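Local coordinates for protein endoglucanase (Clostridium thermocellum, PDB 2YIK) that probably hydrolyses the beta-1,4-glycosidic bonds of cellulose, as a cellulase of glycoside hydrolase family 9, at residues Phe49-Asn54 with Arg159-Tyr164; Thr58-Asn63 with Arg69-Val74; Glu331-Tyr336 with Asn342-Tyr347. All coordinates share one frame; numbering follows the deposited sequence.

Interaction 1. Residues Phe49-Asn54 with Arg159-Tyr164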
loop_
_atom_site.group_PDB
_atom_site.type_symbol
_atom_site.label_atom_id
_atom_site.label_comp_id
_atom_site.label_asym_id
_atom_site.label_seq_id
_atom_site.Cartn_x
_atom_site.Cartn_y
_atom_site.Cartn_z
ATOM N N PHE A 49 -4.944 -7.055 10.935
ATOM C CA PHE A 49 -4.808 -6.465 12.258
ATOM C C PHE A 49 -3.608 -5.555 12.424
ATOM O O PHE A 49 -3.576 -4.745 13.346
ATOM C CB PHE A 49 -4.811 -7.557 13.324
ATOM C CG PHE A 49 -6.183 -8.046 13.646
ATOM C CD1 PHE A 49 -6.951 -7.420 14.627
ATOM C CD2 PHE A 49 -6.741 -9.088 12.920
ATOM C CE1 PHE A 49 -8.264 -7.826 14.866
ATOM C CE2 PHE A 49 -8.041 -9.500 13.149
ATOM C CZ PHE A 49 -8.807 -8.871 14.127
ATOM N N PHE A 50 -2.627 -5.670 11.535
ATOM C CA PHE A 50 -1.472 -4.789 11.634
ATOM C C PHE A 50 -1.948 -3.374 11.366
ATOM O O PHE A 50 -1.445 -2.418 11.946
ATOM C CB PHE A 50 -0.390 -5.126 10.607
ATOM C CG PHE A 50 0.749 -4.139 10.621
ATOM C CD1 PHE A 50 1.680 -4.148 11.652
ATOM C CD2 PHE A 50 0.869 -3.175 9.619
ATOM C CE1 PHE A 50 2.685 -3.187 11.710
ATOM C CE2 PHE A 50 1.867 -2.214 9.668
ATOM C CZ PHE A 50 2.789 -2.228 10.705
ATOM N N TYR A 51 -2.926 -3.241 10.481
ATOM C CA TYR A 51 -3.431 -1.923 10.157
ATOM C C TYR A 51 -4.150 -1.312 11.351
ATOM O O TYR A 51 -4.024 -0.113 11.599
ATOM C CB TYR A 51 -4.309 -2.008 8.909
ATOM C CG TYR A 51 -3.465 -2.345 7.700
ATOM C CD1 TYR A 51 -2.547 -1.422 7.193
ATOM C CD2 TYR A 51 -3.506 -3.617 7.127
ATOM C CE1 TYR A 51 -1.681 -1.761 6.149
ATOM C CE2 TYR A 51 -2.646 -3.968 6.086
ATOM C CZ TYR A 51 -1.732 -3.038 5.603
ATOM O OH TYR A 51 -0.848 -3.394 4.611
ATOM N N ASP A 52 -4.872 -2.131 12.110
ATOM C CA ASP A 52 -5.555 -1.618 13.292
ATOM C C ASP A 52 -4.523 -1.077 14.275
ATOM O O ASP A 52 -4.775 -0.093 14.973
ATOM C CB ASP A 52 -6.366 -2.716 13.984
ATOM C CG ASP A 52 -7.475 -3.260 13.112
ATOM O OD1 ASP A 52 -7.171 -3.709 11.986
ATOM O OD2 ASP A 52 -8.647 -3.240 13.554
ATOM N N ALA A 53 -3.357 -1.719 14.322
ATOM C CA ALA A 53 -2.298 -1.308 15.235
ATOM C C ALA A 53 -1.634 -0.003 14.830
ATOM O O ALA A 53 -0.987 0.642 15.655
ATOM C CB ALA A 53 -1.250 -2.411 15.352
ATOM N N ASN A 54 -1.788 0.386 13.567
ATOM C CA ASN A 54 -1.184 1.623 13.078
ATOM C C ASN A 54 -2.161 2.760 12.797
ATOM O O ASN A 54 -1.756 3.803 12.288
ATOM C CB ASN A 54 -0.353 1.371 11.808
ATOM C CG ASN A 54 1.036 0.816 12.105
ATOM O OD1 ASN A 54 1.990 1.056 11.358
ATOM N ND2 ASN A 54 1.150 0.057 13.183
ATOM N N ARG A 159 -11.473 2.373 4.056
ATOM C CA ARG A 159 -12.168 3.640 4.251
ATOM C C ARG A 159 -11.281 4.567 5.071
ATOM O O ARG A 159 -11.215 5.770 4.809
ATOM C CB ARG A 159 -13.497 3.441 4.988
ATOM C CG ARG A 159 -14.651 2.985 4.111
ATOM C CD ARG A 159 -15.877 2.669 4.966
ATOM N NE ARG A 159 -17.032 2.234 4.177
ATOM C CZ ARG A 159 -17.871 3.056 3.550
ATOM N NH1 ARG A 159 -17.697 4.374 3.614
ATOM N NH2 ARG A 159 -18.894 2.560 2.870
ATOM N N TYR A 160 -10.589 4.010 6.061
ATOM C CA TYR A 160 -9.720 4.822 6.895
ATOM C C TYR A 160 -8.560 5.403 6.085
ATOM O O TYR A 160 -8.154 6.543 6.322
ATOM C CB TYR A 160 -9.186 4.011 8.080
ATOM C CG TYR A 160 -8.938 4.854 9.321
ATOM C CD1 TYR A 160 -10.006 5.371 10.060
ATOM C CD2 TYR A 160 -7.640 5.144 9.746
ATOM C CE1 TYR A 160 -9.792 6.154 11.191
ATOM C CE2 TYR A 160 -7.413 5.923 10.879
ATOM C CZ TYR A 160 -8.494 6.429 11.595
ATOM O OH TYR A 160 -8.281 7.216 12.706
ATOM N N PHE A 161 -8.026 4.629 5.138
ATOM C CA PHE A 161 -6.927 5.104 4.280
ATOM C C PHE A 161 -7.421 6.227 3.373
ATOM O O PHE A 161 -6.897 7.334 3.376
ATOM C CB PHE A 161 -6.406 4.003 3.342
ATOM C CG PHE A 161 -5.239 3.218 3.875
ATOM C CD1 PHE A 161 -3.992 3.816 4.064
ATOM C CD2 PHE A 161 -5.373 1.859 4.126
ATOM C CE1 PHE A 161 -2.898 3.057 4.492
ATOM C CE2 PHE A 161 -4.296 1.098 4.551
ATOM C CZ PHE A 161 -3.051 1.694 4.736
ATOM N N ASN A 162 -8.438 5.907 2.581
ATOM C CA ASN A 162 -8.982 6.847 1.621
ATOM C C ASN A 162 -9.711 8.076 2.175
ATOM O O ASN A 162 -9.723 9.121 1.525
ATOM C CB ASN A 162 -9.860 6.090 0.621
ATOM C CG ASN A 162 -9.055 5.099 -0.215
ATOM O OD1 ASN A 162 -9.087 3.884 0.020
ATOM N ND2 ASN A 162 -8.316 5.620 -1.189
ATOM N N ASP A 163 -10.320 7.970 3.352
ATOM C CA ASP A 163 -10.986 9.144 3.911
ATOM C C ASP A 163 -9.900 10.130 4.326
ATOM O O ASP A 163 -10.099 11.344 4.298
ATOM C CB ASP A 163 -11.862 8.774 5.116
ATOM C CG ASP A 163 -13.072 7.943 4.720
ATOM O OD1 ASP A 163 -13.469 8.000 3.543
ATOM O OD2 ASP A 163 -13.636 7.244 5.587
ATOM N N TYR A 164 -8.741 9.586 4.702
ATOM C CA TYR A 164 -7.598 10.396 5.099
ATOM C C TYR A 164 -7.098 11.150 3.863
ATOM O O TYR A 164 -6.866 12.356 3.922
ATOM C CB TYR A 164 -6.500 9.491 5.676
ATOM C CG TYR A 164 -5.122 10.112 5.810
ATOM C CD1 TYR A 164 -4.907 11.248 6.590
ATOM C CD2 TYR A 164 -4.019 9.519 5.193
ATOM C CE1 TYR A 164 -3.621 11.775 6.758
ATOM C CE2 TYR A 164 -2.737 10.031 5.347
ATOM C CZ TYR A 164 -2.538 11.159 6.130
ATOM O OH TYR A 164 -1.261 11.663 6.284
#
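Tyr51 and Phe161 meet through a single aromatic contact, a clear case of two helical segments whose backbones stay well apart and which touch through one pair of rings. The nearest alpha carbons, CA of Tyr51 and CA of Tyr160, stay 9.8 Å apart, and only 68 Å² of surface is buried, counting both sides.

The aromatic interaction comes first. The CD1-CE1 flank of Tyr51 lies against the far end of the Phe161 ring, with Tyr51 CE1 and Phe161 CZ 4.0 Å apart. Relative to the Phe161 ring, CE1 lies at the edge and in the plane; relative to the Tyr51 ring, the approach is oblique. The centroids are 5.9 Å apart and the planes are inclined by 66°, so the pair fits neither a parallel stack nor a true edge-to-face arrangement. Tyr51 sets CG beside its backbone N and anti to its carbonyl carbon (chi1 -68°), which sends the ring out across the gap. Phe161 leaves its helix less directly, and it is the end of its ring that closes on Tyr51.

The polar interaction lies elsewhere. The hydroxyl of Tyr51 hydrogen-bonds to the carbonyl O of Ile499, tying this otherwise apolar ring to the start of helix 499-516.

Apolar packing surrounds the pair: Val134 of helix 124-140 touches Tyr51, Ala130 and Ala131 of the same helix touch Phe161, and Phe114 meets the Phe161 ring. The contact lies among the helices of the catalytic domain, which in family 9 enzymes form an (alpha/alpha)6 barrel.

No hydrogen bond or charge pair joins the two segments, so their cohesion rests on dispersion and the hydrophobic effect, with the Tyr51 ring steadied at its far end by the bond from its hydroxyl.

Interaction 2. Residues Thr58-Asn63 with Arg69-Val74. With ZN (zinc ion), chain E.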
loop_
_atom_site.group_PDB
_atom_site.type_symbol
_atom_site.label_atom_id
_atom_site.label_comp_id
_atom_site.label_asym_id
_atom_site.label_seq_id
_atom_site.Cartn_x
_atom_site.Cartn_y
_atom_site.Cartn_z
ATOM N N THR A 58 -8.041 10.966 15.388
ATOM C CA THR A 58 -9.215 11.022 16.249
ATOM C C THR A 58 -10.208 9.886 16.029
ATOM O O THR A 58 -11.203 9.780 16.742
ATOM C CB THR A 58 -9.961 12.361 16.057
ATOM O OG1 THR A 58 -10.358 12.502 14.686
ATOM C CG2 THR A 58 -9.060 13.523 16.433
ATOM N N GLY A 59 -9.946 9.032 15.049
ATOM C CA GLY A 59 -10.870 7.944 14.803
ATOM C C GLY A 59 -10.382 6.558 15.175
ATOM O O GLY A 59 -10.998 5.571 14.779
ATOM N N VAL A 60 -9.306 6.443 15.947
ATOM C CA VAL A 60 -8.851 5.094 16.236
ATOM C C VAL A 60 -9.659 4.257 17.235
ATOM O O VAL A 60 -9.775 3.058 17.010
ATOM C CB VAL A 60 -7.305 5.036 16.538
ATOM C CG1 VAL A 60 -6.748 6.411 16.731
ATOM C CG2 VAL A 60 -7.016 4.138 17.727
ATOM N N ASP A 61 -10.232 4.809 18.312
ATOM C CA ASP A 61 -11.004 3.893 19.162
ATOM C C ASP A 61 -12.295 3.505 18.463
ATOM O O ASP A 61 -12.923 2.506 18.811
ATOM C CB ASP A 61 -11.317 4.421 20.587
ATOM C CG ASP A 61 -11.242 5.929 20.718
ATOM O OD1 ASP A 61 -12.107 6.631 20.152
ATOM O OD2 ASP A 61 -10.312 6.407 21.416
ATOM N N GLU A 62 -12.682 4.281 17.458
ATOM C CA GLU A 62 -13.900 3.987 16.709
ATOM C C GLU A 62 -13.649 2.994 15.568
ATOM O O GLU A 62 -14.552 2.251 15.165
ATOM C CB GLU A 62 -14.491 5.274 16.121
ATOM C CG GLU A 62 -14.865 6.355 17.150
ATOM C CD GLU A 62 -13.670 7.218 17.581
ATOM O OE1 GLU A 62 -12.522 6.884 17.218
ATOM O OE2 GLU A 62 -13.876 8.236 18.283
ATOM N N ASN A 63 -12.421 2.967 15.057
ATOM C CA ASN A 63 -12.100 2.094 13.932
ATOM C C ASN A 63 -11.177 0.896 14.166
ATOM O O ASN A 63 -11.239 -0.085 13.422
ATOM C CB ASN A 63 -11.545 2.952 12.798
ATOM C CG ASN A 63 -12.595 3.876 12.211
ATOM O OD1 ASN A 63 -13.363 3.484 11.329
ATOM N ND2 ASN A 63 -12.648 5.104 12.713
ATOM N N ARG A 69 -5.118 0.253 21.487
ATOM C CA ARG A 69 -4.887 1.416 20.622
ATOM C C ARG A 69 -6.012 2.438 20.833
ATOM O O ARG A 69 -7.192 2.093 20.796
ATOM C CB ARG A 69 -4.851 1.031 19.137
ATOM C CG ARG A 69 -3.548 0.394 18.633
ATOM C CD ARG A 69 -2.322 1.228 18.984
ATOM N NE ARG A 69 -2.592 2.666 18.987
ATOM C CZ ARG A 69 -2.761 3.420 17.905
ATOM N NH1 ARG A 69 -2.686 2.883 16.693
ATOM N NH2 ARG A 69 -3.015 4.718 18.040
ATOM N N GLY A 70 -5.639 3.690 21.081
ATOM C CA GLY A 70 -6.625 4.747 21.264
ATOM C C GLY A 70 -6.251 5.915 20.366
ATOM O O GLY A 70 -5.230 5.859 19.677
ATOM N N ASP A 71 -7.056 6.976 20.367
ATOM C CA ASP A 71 -6.775 8.150 19.543
ATOM C C ASP A 71 -5.365 8.659 19.800
ATOM O O ASP A 71 -4.899 8.663 20.937
ATOM C CB ASP A 71 -7.774 9.277 19.842
ATOM C CG ASP A 71 -9.185 8.932 19.427
ATOM O OD1 ASP A 71 -9.365 7.926 18.719
ATOM O OD2 ASP A 71 -10.122 9.673 19.797
ATOM N N CYS A 72 -4.689 9.097 18.743
ATOM C CA CYS A 72 -3.325 9.594 18.880
ATOM C C CYS A 72 -3.053 10.764 17.946
ATOM O O CYS A 72 -3.744 10.937 16.943
ATOM C CB CYS A 72 -2.327 8.477 18.579
ATOM S SG CYS A 72 -2.598 7.715 16.962
ATOM N N HIS A 73 -2.021 11.537 18.276
ATOM C CA HIS A 73 -1.626 12.706 17.497
ATOM C C HIS A 73 -2.867 13.476 17.072
ATOM O O HIS A 73 -2.970 13.940 15.934
ATOM C CB HIS A 73 -0.815 12.273 16.272
ATOM C CG HIS A 73 0.298 11.327 16.602
ATOM N ND1 HIS A 73 0.220 9.972 16.372
ATOM C CD2 HIS A 73 1.486 11.535 17.222
ATOM C CE1 HIS A 73 1.307 9.382 16.838
ATOM N NE2 HIS A 73 2.090 10.309 17.359
ATOM N N VAL A 74 -3.811 13.615 18.001
ATOM C CA VAL A 74 -5.042 14.321 17.692
ATOM C C VAL A 74 -4.796 15.788 17.344
ATOM O O VAL A 74 -5.657 16.434 16.753
ATOM C CB VAL A 74 -6.080 14.194 18.843
ATOM C CG1 VAL A 74 -6.400 12.718 19.085
ATOM C CG2 VAL A 74 -5.554 14.851 20.117
HETATM ZN ZN ZN E . -1.053 8.614 15.482
#
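Val60 and Asp61 run beside Asp71 and Gly70 with no strand pairing, the alpha carbons of Val60 and Asp71 being 5.0 Å apart. Asp71 carries the polar contact: its OD1 accepts a hydrogen bond from the backbone N-H of Asp61, N to OD1 3.3 Å, nearly along the C-O axis and almost straight (164°). In return, Asp71 N makes a weak bond to Asp61 OD2. The carboxylates are close as well, with Asp61 OD2 3.2 Å from Asp71 OD1 and their planes turned by 41°; such crowding of acids would tend to raise a pKa here. Val60 supplies the apolar part. Its CG2 presses on Gly70 O and sits over one face of the Arg69 guanidinium, whose NE forms a salt bridge to Glu198. Farther along, Cys72 SG (2.3 Å) and His73 ND1 (2.1 Å) bind the zinc ion, which Cys56 and His115 complete, while Asp200 holds His73 NE2. Gly59 is the N-cap of the short helix 60-63, and Asn63 ND2 bonds back to Gly59 O. That helix rests through Asn63 on Val156 and Tyr160 of helix 151-167, and the zinc-binding loop leads on toward strand 79-80.

Interaction 3. Residues Glu331-Tyr336 with Asn342-Tyr347. With CA (calcium ion), chain B.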
loop_
_atom_site.group_PDB
_atom_site.type_symbol
_atom_site.label_atom_id
_atom_site.label_comp_id
_atom_site.label_asym_id
_atom_site.label_seq_id
_atom_site.Cartn_x
_atom_site.Cartn_y
_atom_site.Cartn_z
ATOM N N GLU A 331 -5.558 -6.784 -17.655
ATOM C CA GLU A 331 -6.947 -7.104 -17.337
ATOM C C GLU A 331 -7.859 -6.217 -18.181
ATOM O O GLU A 331 -8.919 -6.645 -18.607
ATOM C CB GLU A 331 -7.225 -6.896 -15.842
ATOM C CG GLU A 331 -6.437 -7.843 -14.949
ATOM C CD GLU A 331 -6.670 -7.629 -13.458
ATOM O OE1 GLU A 331 -7.683 -7.016 -13.065
ATOM O OE2 GLU A 331 -5.825 -8.095 -12.668
ATOM N N ILE A 332 -7.432 -4.981 -18.420
ATOM C CA ILE A 332 -8.198 -4.044 -19.230
ATOM C C ILE A 332 -8.281 -4.591 -20.655
ATOM O O ILE A 332 -9.336 -4.558 -21.293
ATOM C CB ILE A 332 -7.520 -2.653 -19.227
ATOM C CG1 ILE A 332 -7.850 -1.936 -17.914
ATOM C CG2 ILE A 332 -7.942 -1.840 -20.450
ATOM C CD1 ILE A 332 -7.039 -0.689 -17.675
ATOM N N ASN A 333 -7.158 -5.109 -21.142
ATOM C CA ASN A 333 -7.114 -5.665 -22.478
ATOM C C ASN A 333 -8.006 -6.894 -22.597
ATOM O O ASN A 333 -8.690 -7.067 -23.603
ATOM C CB ASN A 333 -5.692 -6.054 -22.863
ATOM C CG ASN A 333 -5.635 -6.689 -24.228
ATOM O OD1 ASN A 333 -5.394 -7.890 -24.370
ATOM N ND2 ASN A 333 -5.883 -5.885 -25.242
ATOM N N ASP A 334 -7.987 -7.747 -21.576
ATOM C CA ASP A 334 -8.800 -8.960 -21.581
ATOM C C ASP A 334 -10.283 -8.623 -21.580
ATOM O O ASP A 334 -11.077 -9.256 -22.272
ATOM C CB ASP A 334 -8.500 -9.832 -20.356
ATOM C CG ASP A 334 -7.159 -10.552 -20.451
ATOM O OD1 ASP A 334 -6.581 -10.629 -21.557
ATOM O OD2 ASP A 334 -6.694 -11.063 -19.407
ATOM N N LEU A 335 -10.634 -7.615 -20.794
ATOM C CA LEU A 335 -12.005 -7.153 -20.633
ATOM C C LEU A 335 -12.624 -6.480 -21.860
ATOM O O LEU A 335 -13.763 -6.769 -22.240
ATOM C CB LEU A 335 -12.044 -6.155 -19.473
ATOM C CG LEU A 335 -12.909 -6.325 -18.226
ATOM C CD1 LEU A 335 -13.099 -7.785 -17.867
ATOM C CD2 LEU A 335 -12.232 -5.557 -17.096
ATOM N N TYR A 336 -11.852 -5.591 -22.476
ATOM C CA TYR A 336 -12.326 -4.792 -23.591
ATOM C C TYR A 336 -11.701 -4.948 -24.970
ATOM O O TYR A 336 -12.222 -4.398 -25.933
ATOM C CB TYR A 336 -12.232 -3.324 -23.176
ATOM C CG TYR A 336 -12.961 -3.034 -21.890
ATOM C CD1 TYR A 336 -14.351 -3.096 -21.835
ATOM C CD2 TYR A 336 -12.267 -2.729 -20.717
ATOM C CE1 TYR A 336 -15.041 -2.865 -20.650
ATOM C CE2 TYR A 336 -12.951 -2.491 -19.517
ATOM C CZ TYR A 336 -14.342 -2.559 -19.495
ATOM O OH TYR A 336 -15.040 -2.304 -18.330
ATOM N N ASN A 342 -6.193 -3.785 -31.347
ATOM C CA ASN A 342 -6.364 -2.345 -31.174
ATOM C C ASN A 342 -5.567 -1.712 -30.043
ATOM O O ASN A 342 -4.841 -0.748 -30.275
ATOM C CB ASN A 342 -7.847 -1.992 -31.011
ATOM C CG ASN A 342 -8.588 -2.005 -32.332
ATOM O OD1 ASN A 342 -9.440 -2.863 -32.571
ATOM N ND2 ASN A 342 -8.250 -1.061 -33.209
ATOM N N PHE A 343 -5.703 -2.236 -28.827
ATOM C CA PHE A 343 -4.977 -1.679 -27.686
ATOM C C PHE A 343 -3.467 -1.833 -27.870
ATOM O O PHE A 343 -2.703 -0.914 -27.583
ATOM C CB PHE A 343 -5.416 -2.359 -26.379
ATOM C CG PHE A 343 -6.779 -1.928 -25.875
ATOM C CD1 PHE A 343 -7.666 -1.225 -26.692
ATOM C CD2 PHE A 343 -7.186 -2.265 -24.582
ATOM C CE1 PHE A 343 -8.943 -0.869 -26.229
ATOM C CE2 PHE A 343 -8.457 -1.916 -24.108
ATOM C CZ PHE A 343 -9.337 -1.217 -24.932
ATOM N N GLU A 344 -3.038 -2.995 -28.353
ATOM C CA GLU A 344 -1.615 -3.234 -28.567
ATOM C C GLU A 344 -1.036 -2.253 -29.585
ATOM O O GLU A 344 0.029 -1.672 -29.368
ATOM C CB GLU A 344 -1.358 -4.668 -29.054
ATOM C CG GLU A 344 -1.605 -5.749 -28.018
ATOM C CD GLU A 344 -3.064 -6.091 -27.892
ATOM O OE1 GLU A 344 -3.894 -5.388 -28.514
ATOM O OE2 GLU A 344 -3.382 -7.054 -27.169
ATOM N N ASP A 345 -1.737 -2.074 -30.698
ATOM C CA ASP A 345 -1.263 -1.168 -31.730
ATOM C C ASP A 345 -1.322 0.288 -31.291
ATOM O O ASP A 345 -0.486 1.089 -31.703
ATOM C CB ASP A 345 -2.046 -1.383 -33.027
ATOM C CG ASP A 345 -1.754 -2.731 -33.650
ATOM O OD1 ASP A 345 -0.719 -3.337 -33.286
ATOM O OD2 ASP A 345 -2.547 -3.184 -34.508
ATOM N N ARG A 346 -2.303 0.628 -30.460
ATOM C CA ARG A 346 -2.418 1.992 -29.945
ATOM C C ARG A 346 -1.239 2.235 -29.004
ATOM O O ARG A 346 -0.628 3.310 -29.007
ATOM C CB ARG A 346 -3.737 2.182 -29.183
ATOM C CG ARG A 346 -4.948 2.528 -30.064
ATOM C CD ARG A 346 -6.249 2.515 -29.254
ATOM N NE ARG A 346 -6.276 3.516 -28.184
ATOM C CZ ARG A 346 -7.179 3.541 -27.204
ATOM N NH1 ARG A 346 -8.132 2.619 -27.154
ATOM N NH2 ARG A 346 -7.131 4.486 -26.269
ATOM N N TYR A 347 -0.915 1.230 -28.195
ATOM C CA TYR A 347 0.204 1.370 -27.273
ATOM C C TYR A 347 1.528 1.541 -28.029
ATOM O O TYR A 347 2.364 2.364 -27.650
ATOM C CB TYR A 347 0.295 0.170 -26.329
ATOM C CG TYR A 347 1.581 0.185 -25.531
ATOM C CD1 TYR A 347 1.896 1.262 -24.702
ATOM C CD2 TYR A 347 2.525 -0.833 -25.676
ATOM C CE1 TYR A 347 3.123 1.332 -24.043
ATOM C CE2 TYR A 347 3.754 -0.775 -25.023
ATOM C CZ TYR A 347 4.047 0.313 -24.210
ATOM O OH TYR A 347 5.267 0.380 -23.584
HETATM CA CA CA B . -6.009 -6.736 -27.626
HETATM O O HOH W 1 -5.673 -9.297 -27.107
#
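Phe343 turns its ring toward the 331-336 end of helix 322-336, while Asn333 and Glu344 converge beside it on a calcium ion, so one contact joins an apolar wedge to a metal site. The helix segments run 136° apart in direction, and their axes come no closer than 10.9 Å; side chains fill the interval.

The Phe343 ring, sent across with CG beside its backbone N (chi1 -75°), is met obliquely by three residues. Ile332 CG2 reaches Phe343 CE2 at 3.7 Å, the two side chains crossing at roughly a right angle. Near the ring tip, Tyr336 CB lies 4.0 Å from Phe343 CZ, and the Asn333 amide approaches at the ring's base.

Glu344 bends at chi2 and folds its carboxylate back onto the calcium, gripping it in bidentate fashion with both OE1 and OE2 at 2.7 Å. The Asn333 amide stands at 90° to this carboxylate. As modelled, its ND2 faces the metal; because calcium normally takes oxygen ligands, the choice between amide N and O is doubtful. A water 2.6 Å from the calcium also donates to Asn333 OD1 in the model, and Asp337 and the carbonyl O of Ser340 join the coordination. The ion thus ties the end of one helix, the intervening turn and the start of the next, and its charge probably offsets that of the clustered acids.

Behind the contact, Tyr290 of helix 279-293 touches both Ile332 and Phe343, and Leu299 and Phe303 of helix 296-305 close on Phe343, setting these two consecutive helices against helices 279-293 and 296-305.

All three contacts belong to the family 9 catalytic region, but they sample different parts of it. Interactions 1 and 2 are neighbours, their centres 11 Å apart: helix 49-54 is followed directly by helix 60-63, and interaction 2 falls within the chain span that interaction 1 brackets. Ala53 O and Arg69 NH1 lie 3.0 Å apart in a probable hydrogen bond, and Tyr160 packs on Gly59, so the zinc-bound loop leans on the buried helices. Interaction 3 comes later, its centre about 44 Å from that of interaction 2, across the chain's centre, and about 34 Å from that of interaction 1. A zinc ion and a calcium ion thus bind at separate, distant turns of one helical fold, consistent with local bracing at each.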